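Local coordinates for protein K41043 (Homo sapiens, PDB 6KBR) that inhibits the serine protease kallikrein-4 as an engineered derivative of the Kazal-type inhibitor SPINK2, probably by blocking the protease active site, at residues T11-R15 / N53-I57; C30-T36 / G60-A64. The contacts are given in a common frame with arbitrary orientation. Residues are numbered along the deposited sequence.

Interaction 1. Residues T11-R15 / N53-I57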
ATOM      1  N   THR B  11      13.420 -18.726  14.639  1.00 33.09           N
ATOM      2  CA  THR B  11      12.885 -17.374  14.981  1.00 29.05           C
ATOM      3  C   THR B  11      11.464 -17.080  14.406  1.00 27.22           C
ATOM      4  O   THR B  11      10.585 -16.876  15.216  1.00 30.50           O
ATOM      5  CB  THR B  11      13.886 -16.192  14.712  1.00 29.67           C
ATOM      6  OG1 THR B  11      14.752 -16.502  13.626  1.00 29.47           O
ATOM      7  CG2 THR B  11      14.758 -15.806  15.962  1.00 29.70           C
ATOM      8  N   PRO B  12      11.220 -17.025  13.063  1.00 23.58           N
ATOM      9  CA  PRO B  12       9.907 -16.493  12.644  1.00 24.34           C
ATOM     10  C   PRO B  12       8.715 -17.423  12.923  1.00 23.63           C
ATOM     11  O   PRO B  12       8.797 -18.619  12.681  1.00 21.40           O
ATOM     12  CB  PRO B  12      10.068 -16.263  11.125  1.00 23.47           C
ATOM     13  CG  PRO B  12      11.132 -17.166  10.718  1.00 23.43           C
ATOM     14  CD  PRO B  12      12.028 -17.380  11.896  1.00 24.45           C
ATOM     15  N   ASN B  13       7.607 -16.868  13.405  1.00 24.85           N
ATOM     16  CA  ASN B  13       6.406 -17.685  13.591  1.00 26.22           C
ATOM     17  C   ASN B  13       5.515 -17.463  12.381  1.00 25.20           C
ATOM     18  O   ASN B  13       4.782 -16.456  12.284  1.00 23.85           O
ATOM     19  CB  ASN B  13       5.656 -17.409  14.908  1.00 27.86           C
ATOM     20  CG  ASN B  13       4.526 -18.413  15.141  1.00 28.71           C
ATOM     21  OD1 ASN B  13       4.366 -19.414  14.400  1.00 24.12           O
ATOM     22  ND2 ASN B  13       3.721 -18.146  16.159  1.00 32.09           N
ATOM     23  N   CYS B  14       5.629 -18.393  11.436  1.00 22.03           N
ATOM     24  CA  CYS B  14       4.952 -18.249  10.174  1.00 20.93           C
ATOM     25  C   CYS B  14       3.421 -18.594  10.270  1.00 22.71           C
ATOM     26  O   CYS B  14       2.611 -18.129   9.443  1.00 18.70           O
ATOM     27  CB  CYS B  14       5.746 -19.011   9.103  1.00 19.48           C
ATOM     28  SG  CYS B  14       7.416 -18.280   8.875  1.00 17.27           S
ATOM     29  N   ARG B  15       3.024 -19.300  11.335  1.00 25.97           N
ATOM     30  CA  ARG B  15       1.607 -19.649  11.583  1.00 30.16           C
ATOM     31  C   ARG B  15       0.716 -18.419  11.816  1.00 28.72           C
ATOM     32  O   ARG B  15      -0.495 -18.519  11.693  1.00 24.74           O
ATOM     33  CB  ARG B  15       1.465 -20.619  12.791  1.00 35.44           C
ATOM     34  CG  ARG B  15       1.502 -22.139  12.496  1.00 40.90           C
ATOM     35  CD  ARG B  15       2.341 -22.669  11.312  1.00 46.22           C
ATOM     36  NE  ARG B  15       3.721 -22.162  11.197  1.00 52.04           N
ATOM     37  CZ  ARG B  15       4.745 -22.468  12.009  1.00 58.07           C
ATOM     38  NH1 ARG B  15       4.591 -23.299  13.056  1.00 55.07           N
ATOM     39  NH2 ARG B  15       5.948 -21.923  11.781  1.00 57.33           N
ATOM     40  N   ASN B  53      14.203 -23.604   6.156  1.00 15.69           N
ATOM     41  CA  ASN B  53      13.969 -22.616   7.198  1.00 16.65           C
ATOM     42  C   ASN B  53      14.974 -21.490   7.077  1.00 15.74           C
ATOM     43  O   ASN B  53      16.098 -21.678   6.624  1.00 14.29           O
ATOM     44  CB  ASN B  53      14.006 -23.250   8.583  1.00 18.17           C
ATOM     45  CG  ASN B  53      12.847 -24.217   8.799  1.00 20.10           C
ATOM     46  OD1 ASN B  53      11.779 -24.029   8.253  1.00 22.33           O
ATOM     47  ND2 ASN B  53      13.060 -25.250   9.586  1.00 21.54           N
ATOM     48  N   ILE B  54      14.562 -20.297   7.456  1.00 16.64           N
ATOM     49  CA  ILE B  54      15.458 -19.141   7.391  1.00 16.51           C
ATOM     50  C   ILE B  54      15.200 -18.376   8.673  1.00 16.37           C
ATOM     51  O   ILE B  54      14.053 -18.173   9.046  1.00 15.47           O
ATOM     52  CB  ILE B  54      15.233 -18.275   6.108  1.00 17.41           C
ATOM     53  CG1 ILE B  54      15.329 -19.137   4.840  1.00 16.46           C
ATOM     54  CG2 ILE B  54      16.244 -17.100   6.078  1.00 17.43           C
ATOM     55  CD1 ILE B  54      15.062 -18.404   3.527  1.00 17.21           C
ATOM     56  N   LYS B  55      16.276 -18.020   9.376  1.00 16.99           N
ATOM     57  CA  LYS B  55      16.155 -17.349  10.651  1.00 17.59           C
ATOM     58  C   LYS B  55      16.246 -15.869  10.424  1.00 15.29           C
ATOM     59  O   LYS B  55      16.709 -15.428   9.402  1.00 13.25           O
ATOM     60  CB  LYS B  55      17.256 -17.756  11.627  1.00 20.65           C
ATOM     61  CG  LYS B  55      17.467 -19.250  11.741  1.00 25.16           C
ATOM     62  CD  LYS B  55      16.269 -19.960  12.339  1.00 28.97           C
ATOM     63  CE  LYS B  55      16.570 -20.351  13.775  1.00 32.23           C
ATOM     64  NZ  LYS B  55      15.433 -21.083  14.382  1.00 35.87           N
ATOM     65  N   ILE B  56      15.769 -15.115  11.389  1.00 14.38           N
ATOM     66  CA  ILE B  56      15.895 -13.694  11.352  1.00 15.47           C
ATOM     67  C   ILE B  56      17.082 -13.290  12.226  1.00 16.31           C
ATOM     68  O   ILE B  56      17.023 -13.429  13.424  1.00 16.20           O
ATOM     69  CB  ILE B  56      14.636 -12.970  11.811  1.00 13.79           C
ATOM     70  CG1 ILE B  56      13.506 -13.257  10.784  1.00 13.69           C
ATOM     71  CG2 ILE B  56      14.951 -11.467  11.899  1.00 14.26           C
ATOM     72  CD1 ILE B  56      12.150 -12.662  11.098  1.00 13.08           C
ATOM     73  N   ILE B  57      18.097 -12.741  11.573  1.00 18.25           N
ATOM     74  CA  ILE B  57      19.335 -12.305  12.186  1.00 20.69           C
ATOM     75  C   ILE B  57      19.039 -11.033  12.973  1.00 21.73           C
ATOM     76  O   ILE B  57      19.456 -10.909  14.106  1.00 24.04           O
ATOM     77  CB  ILE B  57      20.412 -12.071  11.095  1.00 20.75           C
ATOM     78  CG1 ILE B  57      20.713 -13.388  10.406  1.00 21.62           C
ATOM     79  CG2 ILE B  57      21.680 -11.463  11.652  1.00 22.78           C
ATOM     80  CD1 ILE B  57      20.980 -14.557  11.329  1.00 22.50           C
TER
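A small surface contact joins the first ordered residues of the chain, T11 and P12, to the entry of the edge strand 56-59 in the Kazal domain. A hydrogen bond runs from the backbone N of I56 to T11 OG1, 2.8 Å long and nearly straight at 169°. The threonine side-chain hydroxyl thus takes up a backbone amide at the start of strand 56-59. T11 and K55 are the closest backbone pair, with CA atoms 5.4 Å apart, and the lysine side chain bends back so that its NZ comes within 3.1 Å of T11 N. P12 adds an apolar contact, its CB lying 4.2 Å from I56 CD1; separately, P12 CG is in van der Waals contact with the backbone carbonyl O of I54 at 3.5 Å. P12 and I56 both also touch E40 of helix 40-50, and I56 reaches L43, so the contact sits where N-terminal segment, strand and helix meet. Beyond P12 the N-terminal segment moves away from residues 53-57, and C14 forms a disulfide with C44 of that helix. Tying the N-terminal segment to the central helix by a disulfide, beside a short antiparallel sheet, is characteristic of the Kazal inhibitor fold.

Interaction 2. Residues C30-T36 / G60-A64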
ATOM      1  N   CYS B  30      16.114  -9.087   8.334  1.00  9.68           N
ATOM      2  CA  CYS B  30      17.324  -9.601   7.700  1.00 10.57           C
ATOM      3  C   CYS B  30      17.375 -11.104   7.944  1.00 10.26           C
ATOM      4  O   CYS B  30      17.360 -11.538   9.075  1.00 11.04           O
ATOM      5  CB  CYS B  30      18.572  -8.964   8.313  1.00 11.84           C
ATOM      6  SG  CYS B  30      20.075  -9.670   7.579  1.00 13.57           S
ATOM      7  N   GLY B  31      17.391 -11.888   6.878  1.00 10.08           N
ATOM      8  CA  GLY B  31      17.366 -13.329   6.997  1.00 10.20           C
ATOM      9  C   GLY B  31      18.782 -13.892   7.171  1.00 10.07           C
ATOM     10  O   GLY B  31      19.754 -13.256   6.787  1.00  9.81           O
ATOM     11  N   SER B  32      18.870 -15.071   7.773  1.00 11.07           N
ATOM     12  CA  SER B  32      20.142 -15.820   7.908  1.00 12.21           C
ATOM     13  C   SER B  32      20.727 -16.209   6.509  1.00 13.44           C
ATOM     14  O   SER B  32      21.902 -16.592   6.393  1.00 13.42           O
ATOM     15  CB  SER B  32      19.961 -17.070   8.773  1.00 11.69           C
ATOM     16  OG  SER B  32      18.833 -17.766   8.329  1.00 13.13           O
ATOM     17  N   ASP B  33      19.898 -16.134   5.470  1.00 13.63           N
ATOM     18  CA  ASP B  33      20.354 -16.257   4.116  1.00 14.35           C
ATOM     19  C   ASP B  33      20.993 -15.046   3.489  1.00 15.56           C
ATOM     20  O   ASP B  33      21.322 -15.125   2.324  1.00 17.15           O
ATOM     21  CB  ASP B  33      19.206 -16.713   3.241  1.00 15.11           C
ATOM     22  CG  ASP B  33      18.091 -15.701   3.153  1.00 14.52           C
ATOM     23  OD1 ASP B  33      18.089 -14.719   3.939  1.00 13.99           O
ATOM     24  OD2 ASP B  33      17.216 -15.963   2.346  1.00 13.55           O
ATOM     25  N   MET B  34      21.193 -13.968   4.240  1.00 16.67           N
ATOM     26  CA  MET B  34      21.825 -12.727   3.747  1.00 18.54           C
ATOM     27  C   MET B  34      20.937 -11.883   2.830  1.00 17.05           C
ATOM     28  O   MET B  34      21.422 -10.969   2.166  1.00 18.93           O
ATOM     29  CB  MET B  34      23.161 -13.013   3.089  1.00 21.77           C
ATOM     30  CG  MET B  34      24.094 -13.831   3.976  1.00 25.62           C
ATOM     31  SD  MET B  34      25.812 -13.656   3.421  1.00 33.86           S
ATOM     32  CE  MET B  34      26.660 -14.064   4.941  1.00 32.43           C
ATOM     33  N   SER B  35      19.625 -12.147   2.844  1.00 14.14           N
ATOM     34  CA  SER B  35      18.672 -11.372   2.090  1.00 12.80           C
ATOM     35  C   SER B  35      17.874 -10.556   3.080  1.00 12.13           C
ATOM     36  O   SER B  35      17.456 -11.059   4.131  1.00 10.18           O
ATOM     37  CB  SER B  35      17.720 -12.290   1.323  1.00 12.22           C
ATOM     38  OG  SER B  35      18.316 -12.817   0.161  1.00 12.26           O
ATOM     39  N   THR B  36      17.612  -9.307   2.732  1.00 11.57           N
ATOM     40  CA  THR B  36      16.636  -8.517   3.516  1.00 11.89           C
ATOM     41  C   THR B  36      15.246  -8.863   2.909  1.00 11.29           C
ATOM     42  O   THR B  36      15.111  -8.922   1.719  1.00 10.56           O
ATOM     43  CB  THR B  36      17.053  -7.002   3.734  1.00 13.07           C
ATOM     44  OG1 THR B  36      15.945  -6.063   3.595  1.00 15.07           O
ATOM     45  CG2 THR B  36      18.108  -6.614   2.916  1.00 12.63           C
ATOM     46  N   GLY B  60      15.109  -4.882  10.584  1.00 17.09           N
ATOM     47  CA  GLY B  60      15.706  -3.932   9.677  1.00 16.25           C
ATOM     48  C   GLY B  60      16.459  -4.590   8.562  1.00 16.22           C
ATOM     49  O   GLY B  60      16.593  -5.805   8.540  1.00 15.95           O
ATOM     50  N   PRO B  61      17.009  -3.776   7.641  1.00 17.27           N
ATOM     51  CA  PRO B  61      17.707  -4.357   6.509  1.00 17.39           C
ATOM     52  C   PRO B  61      18.963  -5.096   6.977  1.00 18.28           C
ATOM     53  O   PRO B  61      19.405  -4.896   8.108  1.00 18.69           O
ATOM     54  CB  PRO B  61      18.024  -3.147   5.592  1.00 16.78           C
ATOM     55  CG  PRO B  61      17.808  -1.929   6.417  1.00 17.73           C
ATOM     56  CD  PRO B  61      16.959  -2.291   7.603  1.00 17.14           C
ATOM     57  N   CYS B  62      19.499  -5.977   6.142  1.00 18.55           N
ATOM     58  CA  CYS B  62      20.775  -6.653   6.443  1.00 19.49           C
ATOM     59  C   CYS B  62      21.868  -5.581   6.343  1.00 20.14           C
ATOM     60  O   CYS B  62      21.756  -4.710   5.513  1.00 20.06           O
ATOM     61  CB  CYS B  62      21.048  -7.772   5.425  1.00 18.47           C
ATOM     62  SG  CYS B  62      19.978  -9.222   5.610  1.00 17.77           S
ATOM     63  N   GLY B  63      22.897  -5.645   7.167  1.00 22.37           N
ATOM     64  CA  GLY B  63      24.104  -4.812   6.974  1.00 27.55           C
ATOM     65  C   GLY B  63      24.933  -5.318   5.794  1.00 31.68           C
ATOM     66  O   GLY B  63      24.619  -6.355   5.221  1.00 34.38           O
ATOM     67  N   ALA B  64      26.020  -4.633   5.461  1.00 34.79           N
ATOM     68  CA  ALA B  64      26.837  -4.996   4.284  1.00 38.71           C
ATOM     69  C   ALA B  64      27.799  -6.187   4.500  1.00 41.80           C
ATOM     70  O   ALA B  64      27.610  -7.276   3.904  1.00 35.52           O
ATOM     71  CB  ALA B  64      27.619  -3.769   3.790  1.00 40.20           C
TER
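A disulfide carries most of this contact: C30 SG and C62 SG are bonded at 2.0 Å with a chi3 of 99°, and the two segments share no hydrogen bond. It is one of the cystines of the Kazal fold, tying the central strand 29-31 of the three-stranded sheet to the C-terminal tail just after strand 56-59. C62 is the residue most covered, and its sulfur lies over a tight turn. G31 to M34 form a type I beta turn, closed by M34 N to G31 O at 3.0 Å, and G31 N donates to S35 O at 2.9 Å across its base. Inside the loop D33 OD1 accepts from S35 N at 3.2 Å, an Asx turn, while D33 OD2 is hydrogen-bonded to Y37 OH. The disulfide sulfur packs on this framework, with C62 SG 3.5 Å from S35 O and 3.9 Å from G31 N. T36 completes the contact, its OG1 lying 3.8 Å from P61 CA. The tail turns at G60, whose positive phi of 87° with psi near 180° would press a CB against the preceding carbonyl oxygen. P61 also packs on E53 of the Kallikrein-4 chain, so this end of the inhibitor also touches the protease. The backbone N of C62 is buried here and has no hydrogen-bonding partner in the model; the methyl CG2 of T36 lies 3.6 Å from this C62 N.

Interactions 1 and 2 lie about 13 Å apart, centre to centre, and meet through the antiparallel pairing of strands 29-31 and 56-59. Two probable backbone hydrogen bonds join them directly, S32 N to K55 O at 2.7 Å and I57 N to C30 O at 2.9 Å. I54 adds packing, its CG2 lying 3.5 Å from S32 OG and its CD1 3.5 Å from D33 OD2. Their segments alternate along the sequence, and because 56-59 and 29-31 are neighbouring strands, both ends of the chain are joined to the same sheet. Of the two, interaction 2 touches Kallikrein-4, through P61, whereas the segments of interaction 1 make no contact with the protease.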